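Local coordinates for protein protoporphyrinogen oxidase (Exiguobacterium sibiricum, PDB 3LOV) that probably oxidises coproporphyrinogen III to coproporphyrin III, using FAD and molecular oxygen, in heme b biosynthesis, at residues T47-G52 and L238-E243; T87-I92 and I101-V106. All blocks are in the same frame, centred on the assembly; numbering follows the deposited sequence.

Contact 1 (T47-G52 and L238-E243)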
# COMPACT_ATOMS: atom_id res chain seq x y z
N THR A 47 14.01 6.77 1.86
CA THR A 47 13.73 8.20 2.03
C THR A 47 14.92 9.02 1.54
O THR A 47 16.05 8.81 1.97
CB THR A 47 13.46 8.57 3.49
OG1 THR A 47 12.55 7.62 4.08
CG2 THR A 47 12.89 10.00 3.61
N TYR A 48 14.65 9.94 0.62
CA TYR A 48 15.66 10.90 0.19
C TYR A 48 15.87 11.98 1.28
O TYR A 48 14.93 12.71 1.63
CB TYR A 48 15.24 11.57 -1.11
CG TYR A 48 16.26 12.54 -1.70
CD1 TYR A 48 17.38 12.07 -2.40
CD2 TYR A 48 16.10 13.91 -1.58
CE1 TYR A 48 18.30 12.94 -2.94
CE2 TYR A 48 17.02 14.79 -2.11
CZ TYR A 48 18.11 14.31 -2.79
OH TYR A 48 19.01 15.18 -3.32
N ARG A 49 17.10 12.05 1.80
CA ARG A 49 17.43 12.91 2.94
C ARG A 49 18.74 13.67 2.68
O ARG A 49 19.74 13.38 3.28
CB ARG A 49 17.56 12.06 4.19
CG ARG A 49 16.23 11.53 4.72
CD ARG A 49 16.42 10.50 5.85
NE ARG A 49 17.00 9.26 5.36
CZ ARG A 49 17.45 8.25 6.11
NH1 ARG A 49 17.41 8.29 7.43
NH2 ARG A 49 17.94 7.16 5.53
N GLU A 50 18.74 14.59 1.74
CA GLU A 50 19.92 15.42 1.48
C GLU A 50 19.37 16.81 1.38
O GLU A 50 18.18 16.98 1.13
CB GLU A 50 20.61 15.08 0.17
CG GLU A 50 20.93 13.61 -0.06
CD GLU A 50 22.11 13.12 0.74
OE1 GLU A 50 22.88 13.96 1.27
OE2 GLU A 50 22.25 11.88 0.83
N ASP A 51 20.24 17.79 1.60
CA ASP A 51 19.91 19.22 1.51
C ASP A 51 18.73 19.68 2.33
O ASP A 51 17.98 20.53 1.88
CB ASP A 51 19.69 19.59 0.04
CG ASP A 51 20.86 19.16 -0.83
OD1 ASP A 51 21.93 18.84 -0.27
OD2 ASP A 51 20.71 19.12 -2.06
N GLY A 52 18.55 19.10 3.51
CA GLY A 52 17.42 19.44 4.37
C GLY A 52 16.07 18.87 3.90
O GLY A 52 15.05 19.02 4.59
N LEU A 238 12.84 4.43 10.42
CA LEU A 238 12.25 3.25 11.05
C LEU A 238 13.05 2.00 10.70
O LEU A 238 13.31 1.19 11.58
CB LEU A 238 10.78 3.08 10.67
CG LEU A 238 10.11 1.72 10.89
CD1 LEU A 238 10.07 1.35 12.36
CD2 LEU A 238 8.71 1.74 10.24
N ILE A 239 13.43 1.84 9.43
CA ILE A 239 14.23 0.68 8.99
C ILE A 239 15.58 0.62 9.76
O ILE A 239 15.94 -0.41 10.33
CB ILE A 239 14.45 0.72 7.45
CG1 ILE A 239 13.09 0.72 6.70
CG2 ILE A 239 15.31 -0.37 7.00
CD1 ILE A 239 12.11 -0.41 7.08
N GLU A 240 16.24 1.76 9.80
CA GLU A 240 17.52 1.95 10.45
C GLU A 240 17.44 1.64 11.93
O GLU A 240 18.28 0.91 12.44
CB GLU A 240 18.01 3.39 10.21
CG GLU A 240 18.55 3.58 8.82
CD GLU A 240 18.56 5.03 8.32
OE1 GLU A 240 17.98 5.93 8.95
OE2 GLU A 240 19.15 5.27 7.26
N ARG A 241 16.40 2.13 12.61
CA ARG A 241 16.25 1.85 14.04
C ARG A 241 15.93 0.38 14.29
O ARG A 241 16.41 -0.20 15.27
CB ARG A 241 15.15 2.73 14.66
CG ARG A 241 14.90 2.53 16.17
CD ARG A 241 16.16 2.72 17.02
NE ARG A 241 16.76 4.04 16.83
CZ ARG A 241 16.38 5.17 17.43
NH1 ARG A 241 15.37 5.17 18.32
NH2 ARG A 241 17.00 6.31 17.16
N LEU A 242 15.14 -0.25 13.41
CA LEU A 242 14.88 -1.68 13.61
C LEU A 242 16.18 -2.48 13.59
O LEU A 242 16.41 -3.33 14.46
CB LEU A 242 13.92 -2.28 12.57
CG LEU A 242 12.46 -1.97 12.85
CD1 LEU A 242 11.63 -2.26 11.58
CD2 LEU A 242 11.96 -2.75 14.09
N GLU A 243 17.02 -2.20 12.61
CA GLU A 243 18.28 -2.91 12.51
C GLU A 243 19.09 -2.68 13.78
O GLU A 243 19.59 -3.62 14.40
CB GLU A 243 19.10 -2.47 11.30
CG GLU A 243 20.34 -3.35 11.16
CD GLU A 243 21.27 -3.01 10.04
OE1 GLU A 243 21.13 -1.94 9.43
OE2 GLU A 243 22.19 -3.83 9.80
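R49 and E240 form an end-on, bidentate salt bridge that joins the loop after the short strand 47-48 to helix 235-245 in the FAD-binding, Rossmann-type part of the amine-oxidoreductase fold. At the start of the helical segment, L238 and I239 turn their side chains inward: both pack on helix 14-26, L238 against I14 and I239 against L17. E240, next along, carries the whole contact with R49. Its carboxylate reaches out on a chain extended beyond CG (chi2 158°), while R49 advances from the opposite direction with a bend at chi3 (-69°). E240 lies at the guanidinium edge, close to the plane of that group, while the carboxylate is twisted 32° from it, the NH2 bond leaving the carboxylate plane more than the NH1 bond. R49 NH1 donates to E240 OE1 at 2.9 Å, and R49 NH2 to OE2 at 2.8 Å; the bonds are equally straight, and both oxygens are used on their syn side. Two bonds, one to each oxygen, fix the rotation of the guanidinium as well as its position. An alanine in place of R49 would probably leave the E240 carboxylate without its charge partner and untie the loop from the helix at this point. E236, earlier on the same helix, accepts a hydrogen bond from T47 N and forms a long, weak ion pair with R49. Beyond E240, L242 settles on L17, its N bonded to L238 O at 3.0 Å. The next helical bond runs from E243 N to I239 O, 3.1 Å long.

Contact 2 (T87-I92 and I101-V106)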
# COMPACT_ATOMS: atom_id res chain seq x y z
N THR A 87 -4.40 18.20 6.11
CA THR A 87 -5.54 18.12 5.20
C THR A 87 -5.85 19.54 4.72
O THR A 87 -5.73 20.48 5.50
CB THR A 87 -6.76 17.52 5.94
OG1 THR A 87 -7.16 18.38 7.02
CG2 THR A 87 -6.39 16.15 6.53
N SER A 88 -6.22 19.71 3.45
CA SER A 88 -6.71 21.03 2.96
C SER A 88 -7.77 20.87 1.84
O SER A 88 -8.95 20.76 2.15
CB SER A 88 -5.59 22.00 2.59
OG SER A 88 -4.79 21.55 1.50
N GLN A 89 -7.35 20.86 0.57
CA GLN A 89 -8.25 20.49 -0.52
C GLN A 89 -7.62 19.43 -1.46
O GLN A 89 -6.48 19.58 -1.91
CB GLN A 89 -8.70 21.74 -1.33
CG GLN A 89 -9.83 21.44 -2.38
CD GLN A 89 -11.22 21.17 -1.76
OE1 GLN A 89 -11.86 22.07 -1.22
NE2 GLN A 89 -11.69 19.92 -1.86
N ALA A 90 -8.37 18.37 -1.73
CA ALA A 90 -7.94 17.40 -2.74
C ALA A 90 -8.89 17.44 -3.95
O ALA A 90 -10.04 17.93 -3.85
CB ALA A 90 -7.86 16.01 -2.15
N PHE A 91 -8.42 16.90 -5.08
CA PHE A 91 -9.07 17.05 -6.37
C PHE A 91 -9.14 15.73 -7.10
O PHE A 91 -8.41 14.78 -6.79
CB PHE A 91 -8.32 18.05 -7.28
CG PHE A 91 -8.19 19.45 -6.73
CD1 PHE A 91 -9.20 20.39 -6.95
CD2 PHE A 91 -7.02 19.84 -6.06
CE1 PHE A 91 -9.05 21.70 -6.46
CE2 PHE A 91 -6.85 21.15 -5.59
CZ PHE A 91 -7.88 22.09 -5.78
N ILE A 92 -10.08 15.65 -8.04
CA ILE A 92 -10.12 14.60 -9.08
C ILE A 92 -9.86 15.33 -10.38
O ILE A 92 -10.52 16.33 -10.68
CB ILE A 92 -11.50 13.91 -9.29
CG1 ILE A 92 -12.14 13.46 -7.98
CG2 ILE A 92 -11.34 12.69 -10.15
CD1 ILE A 92 -11.56 12.18 -7.36
N ILE A 101 -12.80 17.53 -4.77
CA ILE A 101 -13.54 16.36 -4.28
C ILE A 101 -14.87 16.88 -3.72
O ILE A 101 -14.89 17.78 -2.90
CB ILE A 101 -12.77 15.60 -3.15
CG1 ILE A 101 -11.55 14.86 -3.70
CG2 ILE A 101 -13.69 14.61 -2.44
CD1 ILE A 101 -10.78 14.05 -2.63
N PRO A 102 -16.00 16.31 -4.18
CA PRO A 102 -17.29 16.88 -3.71
C PRO A 102 -17.38 16.92 -2.22
O PRO A 102 -16.98 15.97 -1.58
CB PRO A 102 -18.32 15.88 -4.24
CG PRO A 102 -17.71 15.34 -5.43
CD PRO A 102 -16.22 15.25 -5.17
N LYS A 103 -17.94 17.98 -1.66
CA LYS A 103 -18.25 17.97 -0.22
C LYS A 103 -19.53 17.20 -0.02
O LYS A 103 -20.20 16.82 -0.99
CB LYS A 103 -18.40 19.39 0.33
CG LYS A 103 -17.11 20.21 0.34
CD LYS A 103 -16.20 19.86 1.53
CE LYS A 103 -15.13 20.95 1.78
NZ LYS A 103 -14.35 21.36 0.56
N GLY A 104 -19.87 16.97 1.24
CA GLY A 104 -21.10 16.29 1.61
C GLY A 104 -21.17 14.82 1.28
O GLY A 104 -22.23 14.31 0.88
N ALA A 105 -20.05 14.13 1.50
CA ALA A 105 -19.88 12.75 1.12
C ALA A 105 -18.93 12.04 2.08
O ALA A 105 -18.04 12.65 2.61
CB ALA A 105 -19.32 12.68 -0.29
N VAL A 106 -19.17 10.76 2.32
CA VAL A 106 -18.26 9.90 3.06
C VAL A 106 -17.74 8.82 2.10
O VAL A 106 -18.52 7.98 1.62
CB VAL A 106 -18.98 9.23 4.26
CG1 VAL A 106 -18.08 8.18 4.92
CG2 VAL A 106 -19.41 10.29 5.27
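A90 and I101 meet where the β-hairpin of strands 90-94 and 97-100 draws to its open end. The antiparallel backbone bond between I92 and H99 is followed here by one from I101 N to A90 O, 2.9 Å long and nearly straight. Alongside it, in one of its two conformers, the I101 side chain brings CD1 to 3.5 Å from A90 CB, a contact the other may not keep; helix 160-172 lies against I101 through L170. A90 O has a second donor: the Q89 side chain curls over to the carbonyl of the next residue, and NE2 meets that oxygen at 3.3 Å in the carbonyl plane, on a lone pair. The curl follows from CG anti to the backbone N (chi1 -172°) and a bend at chi2. Two bonds thus hold the carbonyl, one from each segment. K103 approaches Q89 from the opposite direction, bringing NZ to 3.1 Å from Q89 OE1. Further out, strand 90-94 is bonded on its other edge to strand 329-332, through F91 with G329 and V331, which places the hairpin at the border of the seven-stranded mixed sheet. F91 directs its CB away from 101-106, and its ring takes Q89 CG over one face, 3.9 Å above its plane and offset toward the rim.

In the fold
Contacts 1 and 2 occupy separate parts of the chain, their centres 32 Å apart and their nearest atoms about 19 Å apart. Both segments of contact 2 fall within the long stretch between R49 and E240, so the chain leaves the cofactor-binding region, builds the sheet-edge hairpin and later returns to the Rossmann-type part. Contact 1 is long-range and ionic; contact 2 joins the start of a strand to the loop leaving its hairpin partner, by one backbone bond and side-chain packing. Neither forms part of the annotated FAD site. Contact 1 is closer in sequence to its residues, such as K44, and the E240 side chain lies about 13 Å from the bound FAD. Both are surface contacts, their centres about 19 and 21 Å from the chain centre.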